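Local coordinates for catalase (Bacillus pumilus, PDB 4QOL), which breaks down hydrogen peroxide to water and oxygen at a haem centre and also shows peroxidase-like reactivity towards phenolic substrates, at the interface of chains A and B and the interface of chains A and C. Numbering follows the deposited sequence. Chains: chain A/B/C, Catalase.

Contact 1: the interface of chains A and B. Residues chain A 53-56, 147, 151; chain B 46, 49-50.
B:Arg50 reaches across the subunit boundary to the backbone carbonyl of A:Val55, and polar contacts gather round that oxygen. NH2 of the guanidinium donates to A:Val55 O at 3.0 Å, arriving in the carbonyl plane on a lone pair, although the oxygen lies 29° out of the guanidinium plane. A:Lys151, approaching B:Arg50 from the opposite direction, adds, within chain A, a bond from its amine nitrogen NZ to A:Val55 O at 3.1 Å. Two side chains that are probably both cationic thus share one neutral acceptor, a gathering of charge that nearby carboxylates probably ease. B:Glu49 supplies one of these through a salt bridge within its own chain, its OE2 lying 2.9 Å from B:Arg50 NH1 and probably helping to fix the rotation of the guanidinium. The other acts through water: B:Arg50 NE meets water 1 at its in-plane edge, and the water also bonds to the carboxylate OE2 of A:Glu53 and to A:Arg54 O. Arginine suits this place because its separate N-H groups serve carbonyl, carboxylate and water together.

Apolar packing runs alongside. The branched A:Val55 fits between two flat groups: CG2 lies toward the rim of one guanidinium face, 3.5 Å above its plane, and toward the rim of a face of the B:Phe46 ring. With CG anti to the backbone N (chi1 176°), that ring extends to A:Val147, whose CG1 lies 3.8 Å from ring atom CE1 of B:Phe46, while CE2 of B:Phe46 meets A:Val55 CG1 at 3.7 Å.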
# COMPACT_ATOMS: atom_id res chain seq x y z
N GLU A 53 11.41 -5.65 -1.85
CA GLU A 53 12.15 -6.90 -1.87
C GLU A 53 11.89 -7.67 -0.58
O GLU A 53 11.48 -7.11 0.44
CB GLU A 53 13.67 -6.69 -2.11
CG GLU A 53 14.43 -6.23 -0.91
CD GLU A 53 15.90 -5.97 -1.19
OE1 GLU A 53 16.34 -5.75 -2.39
OE2 GLU A 53 16.69 -5.84 -0.16
N ARG A 54 12.23 -8.96 -0.62
CA ARG A 54 12.16 -9.76 0.60
C ARG A 54 13.06 -9.21 1.70
O ARG A 54 14.14 -8.78 1.43
CB ARG A 54 12.63 -11.21 0.34
CG ARG A 54 11.73 -11.97 -0.63
CD ARG A 54 12.47 -13.20 -1.16
NE ARG A 54 11.54 -14.04 -1.92
CZ ARG A 54 11.10 -13.77 -3.16
NH1 ARG A 54 11.45 -12.68 -3.78
NH2 ARG A 54 10.21 -14.63 -3.78
N VAL A 55 12.56 -9.23 2.93
CA VAL A 55 13.31 -8.66 4.02
C VAL A 55 14.69 -9.36 4.21
O VAL A 55 15.67 -8.73 4.69
CB VAL A 55 12.48 -8.61 5.31
CG1 VAL A 55 12.16 -9.97 5.90
CG2 VAL A 55 13.13 -7.70 6.38
N VAL A 56 14.70 -10.67 3.98
CA VAL A 56 15.99 -11.42 3.84
C VAL A 56 15.84 -12.33 2.65
O VAL A 56 14.69 -12.53 2.18
CB VAL A 56 16.35 -12.25 5.12
CG1 VAL A 56 16.82 -11.34 6.24
CG2 VAL A 56 15.19 -13.11 5.55
N VAL A 147 19.43 -10.60 12.33
CA VAL A 147 19.42 -10.00 11.01
C VAL A 147 20.01 -8.55 11.01
O VAL A 147 20.83 -8.20 10.17
CB VAL A 147 18.07 -10.05 10.38
CG1 VAL A 147 18.06 -9.29 9.07
CG2 VAL A 147 17.72 -11.52 10.11
N LYS A 151 23.13 -7.37 8.74
CA LYS A 151 22.80 -6.45 7.68
C LYS A 151 23.74 -5.28 7.69
O LYS A 151 24.32 -4.87 8.72
CB LYS A 151 21.37 -5.90 7.81
CG LYS A 151 20.22 -6.89 7.42
CD LYS A 151 19.89 -6.84 5.98
CE LYS A 151 18.86 -7.85 5.53
NZ LYS A 151 18.44 -7.57 4.11
N PHE B 46 9.55 -5.97 11.82
CA PHE B 46 10.61 -6.55 11.01
C PHE B 46 10.12 -6.95 9.62
O PHE B 46 10.69 -6.60 8.60
CB PHE B 46 11.23 -7.75 11.75
CG PHE B 46 12.28 -8.48 10.95
CD1 PHE B 46 13.50 -7.91 10.76
CD2 PHE B 46 11.95 -9.66 10.26
CE1 PHE B 46 14.46 -8.53 9.98
CE2 PHE B 46 12.90 -10.32 9.47
CZ PHE B 46 14.17 -9.79 9.40
N GLU B 49 9.79 -3.89 7.15
CA GLU B 49 10.85 -2.88 7.01
C GLU B 49 11.01 -2.33 5.64
O GLU B 49 11.40 -1.17 5.53
CB GLU B 49 12.21 -3.46 7.50
CG GLU B 49 12.29 -3.62 8.98
CD GLU B 49 13.61 -4.10 9.54
OE1 GLU B 49 13.61 -4.51 10.77
OE2 GLU B 49 14.64 -4.14 8.78
N ARG B 50 10.83 -3.14 4.61
CA ARG B 50 11.24 -2.82 3.27
C ARG B 50 10.12 -2.09 2.53
O ARG B 50 8.93 -2.43 2.68
CB ARG B 50 11.66 -4.05 2.45
CG ARG B 50 12.76 -4.90 3.04
CD ARG B 50 14.10 -4.21 3.11
NE ARG B 50 14.99 -5.11 3.89
CZ ARG B 50 15.39 -4.94 5.13
NH1 ARG B 50 15.00 -3.91 5.91
NH2 ARG B 50 16.09 -5.89 5.65
O HOH W 1 16.25 -7.06 2.17

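Contact 2: the interface of chains A and C. Residues chain A 408-411; chain C 404-406.
C:Leu406 and C:Val405, which bury the most surface here, belong to a short extended segment whose C:Val405 pairs with A:Arg410 in an antiparallel beta bridge between subunits. At one end the amide N of C:Leu406 donates to the carbonyl O of A:Asp409 at 2.8 Å, nearly straight at the hydrogen. The side chain of C:Leu406 then lies against the chain A backbone: CD1 touches the A:Arg410 carbonyl group, and CD2 reaches A:Met411 CG at 3.9 Å. A branched aliphatic residue suits this spot by covering backbone and a thioether chain at once.

C:Val405 has CG2 beside its backbone N, and this methyl stands over the centre of the A:Arg410 guanidinium, 3.6 Å above the plane. The arginine chain is extended from CG to NE, which carries its flat end out over the valine, so that it contributes a face rather than its N-H groups.

A:Asp409 contributes chiefly backbone, its carbonyl O also lying 3.8 Å from C:Val405 CG1. At the other end of the bridge, A:Met411 N donates to C:Pro404 O at 3.0 Å, and the flexible thioether bends at chi3 (78°), with SD 3.8 Å from the proline ring atom CG of C:Pro404. The bridge joins the two subunits by main-chain pairing with side chains packed about it, and probably helps hold the tetramer together.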
# COMPACT_ATOMS: atom_id res chain seq x y z
N GLY A 408 5.03 -29.02 29.41
CA GLY A 408 4.98 -27.92 30.36
C GLY A 408 3.65 -27.69 31.01
O GLY A 408 2.60 -27.97 30.44
N ASP A 409 3.69 -27.15 32.21
CA ASP A 409 2.49 -26.92 32.99
C ASP A 409 2.13 -25.43 33.15
O ASP A 409 1.08 -25.10 33.75
CB ASP A 409 2.64 -27.59 34.36
CG ASP A 409 3.27 -26.68 35.38
OD1 ASP A 409 4.50 -26.43 35.26
OD2 ASP A 409 2.51 -26.24 36.33
N ARG A 410 2.97 -24.55 32.59
CA ARG A 410 2.77 -23.08 32.69
C ARG A 410 3.22 -22.36 31.39
O ARG A 410 4.06 -22.90 30.62
CB ARG A 410 3.58 -22.49 33.85
CG ARG A 410 3.01 -22.82 35.26
CD ARG A 410 3.87 -22.26 36.41
NE ARG A 410 3.22 -22.39 37.73
CZ ARG A 410 2.60 -21.42 38.42
NH1 ARG A 410 2.12 -21.70 39.62
NH2 ARG A 410 2.41 -20.19 37.92
N MET A 411 2.69 -21.17 31.20
CA MET A 411 3.12 -20.28 30.10
C MET A 411 4.35 -19.60 30.61
O MET A 411 4.25 -18.84 31.58
CB MET A 411 2.10 -19.20 29.73
CG MET A 411 0.68 -19.63 29.46
SD MET A 411 -0.48 -18.27 29.14
CE MET A 411 -0.07 -17.86 27.44
N PRO C 404 0.74 -18.16 33.75
CA PRO C 404 -0.55 -18.91 34.02
C PRO C 404 -0.40 -20.41 33.90
O PRO C 404 0.28 -20.93 33.03
CB PRO C 404 -1.50 -18.36 32.92
CG PRO C 404 -1.00 -16.99 32.67
CD PRO C 404 0.51 -17.14 32.72
N VAL C 405 -1.05 -21.12 34.83
CA VAL C 405 -1.07 -22.55 34.80
C VAL C 405 -1.92 -23.05 33.65
O VAL C 405 -2.99 -22.51 33.36
CB VAL C 405 -1.60 -23.09 36.15
CG1 VAL C 405 -1.84 -24.58 36.06
CG2 VAL C 405 -0.59 -22.75 37.23
N LEU C 406 -1.40 -24.05 32.98
CA LEU C 406 -2.13 -24.72 31.91
C LEU C 406 -2.74 -25.99 32.51
O LEU C 406 -2.05 -26.80 33.17
CB LEU C 406 -1.19 -25.09 30.80
CG LEU C 406 -0.35 -23.93 30.19
CD1 LEU C 406 0.76 -24.46 29.30
CD2 LEU C 406 -1.28 -23.00 29.45

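Contact 3: the interface of chains A and B. Residues chain A 21-23, 39; chain B 139-141.
A:Ser23 and B:Asp139 form the polar heart of this part of the interface, where the carboxylate of one subunit receives both backbone and side-chain donors of the other. The hydroxyl OG of A:Ser23 donates to OD1 of B:Asp139 at 2.6 Å, and the amide N of the same serine donates to OD2 at 2.9 Å. Both oxygens are met on their syn sides, the hydroxyl 15° out of the carboxylate plane and the amide 30°. Serine suits the place because its short side chain, with OG beside the backbone N (chi1 -61°), lets the two donors address one carboxylate together. Within chain B, the amide N of B:Leu141 donates to the anti lone pair of B:Asp139 OD1 at 2.9 Å; the aspartate thus caps the start of 3-10 helix 140-142 and is held in orientation. Replacing B:Asp139 with an alanine would probably leave the hydroxyl and amide of A:Ser23 without their acceptors and the B:Leu141 amide without its cap.

Through water, OD2 of B:Asp139 is linked to the side-chain OD1 of A:Asn22, water 2 lying 2.8 Å from B:Asp139 OD2.

Apolar packing lies beside the carboxylate. A:Leu39 of helix 37-46 places CD1 3.7 Å from CA of B:Leu141, whose own methyl CD1 lies 3.8 Å from A:Leu39 CA. The contact fastens the N-terminal segment of one subunit against its neighbour, and so probably supports the catalase tetramer.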
# COMPACT_ATOMS: atom_id res chain seq x y z
N GLN A 21 6.17 7.15 -30.10
CA GLN A 21 7.46 7.88 -30.12
C GLN A 21 7.40 9.26 -29.55
O GLN A 21 8.37 9.72 -28.90
CB GLN A 21 8.02 7.97 -31.55
CG GLN A 21 7.92 6.69 -32.37
CD GLN A 21 8.32 5.43 -31.61
OE1 GLN A 21 9.36 5.41 -30.91
NE2 GLN A 21 7.54 4.36 -31.78
N ASN A 22 6.32 10.01 -29.85
CA ASN A 22 6.27 11.44 -29.51
C ASN A 22 5.16 11.70 -28.52
O ASN A 22 4.00 11.27 -28.73
CB ASN A 22 6.03 12.30 -30.77
CG ASN A 22 7.05 12.01 -31.86
OD1 ASN A 22 8.26 12.26 -31.66
ND2 ASN A 22 6.62 11.33 -32.91
N SER A 23 5.48 12.43 -27.47
CA SER A 23 4.55 13.07 -26.61
C SER A 23 3.74 14.11 -27.37
O SER A 23 4.12 14.60 -28.42
CB SER A 23 5.27 13.81 -25.47
OG SER A 23 6.02 12.94 -24.66
N LEU A 39 0.90 8.60 -22.77
CA LEU A 39 2.11 9.02 -22.05
C LEU A 39 1.91 8.80 -20.53
O LEU A 39 2.75 8.17 -19.87
CB LEU A 39 2.49 10.49 -22.28
CG LEU A 39 3.65 11.10 -21.50
CD1 LEU A 39 4.99 10.49 -21.97
CD2 LEU A 39 3.77 12.64 -21.61
N ASP B 139 12.52 12.35 -25.70
CA ASP B 139 11.12 12.40 -25.41
C ASP B 139 10.81 11.36 -24.31
O ASP B 139 11.19 10.22 -24.43
CB ASP B 139 10.29 12.13 -26.69
CG ASP B 139 8.82 12.45 -26.51
OD1 ASP B 139 8.23 11.95 -25.53
OD2 ASP B 139 8.26 13.21 -27.33
N ALA B 140 10.13 11.81 -23.25
CA ALA B 140 9.81 10.96 -22.11
C ALA B 140 9.01 9.75 -22.46
O ALA B 140 9.05 8.75 -21.71
CB ALA B 140 9.12 11.82 -21.08
N LEU B 141 8.29 9.79 -23.59
CA LEU B 141 7.42 8.64 -23.97
C LEU B 141 8.30 7.42 -24.17
O LEU B 141 7.85 6.34 -24.01
CB LEU B 141 6.62 8.93 -25.23
CG LEU B 141 5.59 7.93 -25.68
CD1 LEU B 141 4.57 7.66 -24.59
CD2 LEU B 141 4.90 8.46 -26.92
O HOH W 2 9.11 14.06 -29.90

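Contact 1 and contact 3 belong to the same two-fold interface of chains A and B, with C-alpha centres about 36 Å apart, whereas contact 2 joins A to C, about 34 Å from contact 1 and 68 Å from contact 3. Helix 37-46 serves both A-B contacts, supplying its last residue from chain B to contact 1 and A:Leu39 to contact 3; two-fold symmetry lets each copy of the helix play both parts. Helix 143-150 faces the partner in contact 1, and the 3-10 helix 140-142 just before it does so in contact 3. Chain A thus binds different neighbours through separate surfaces, consistent with the four-subunit assembly.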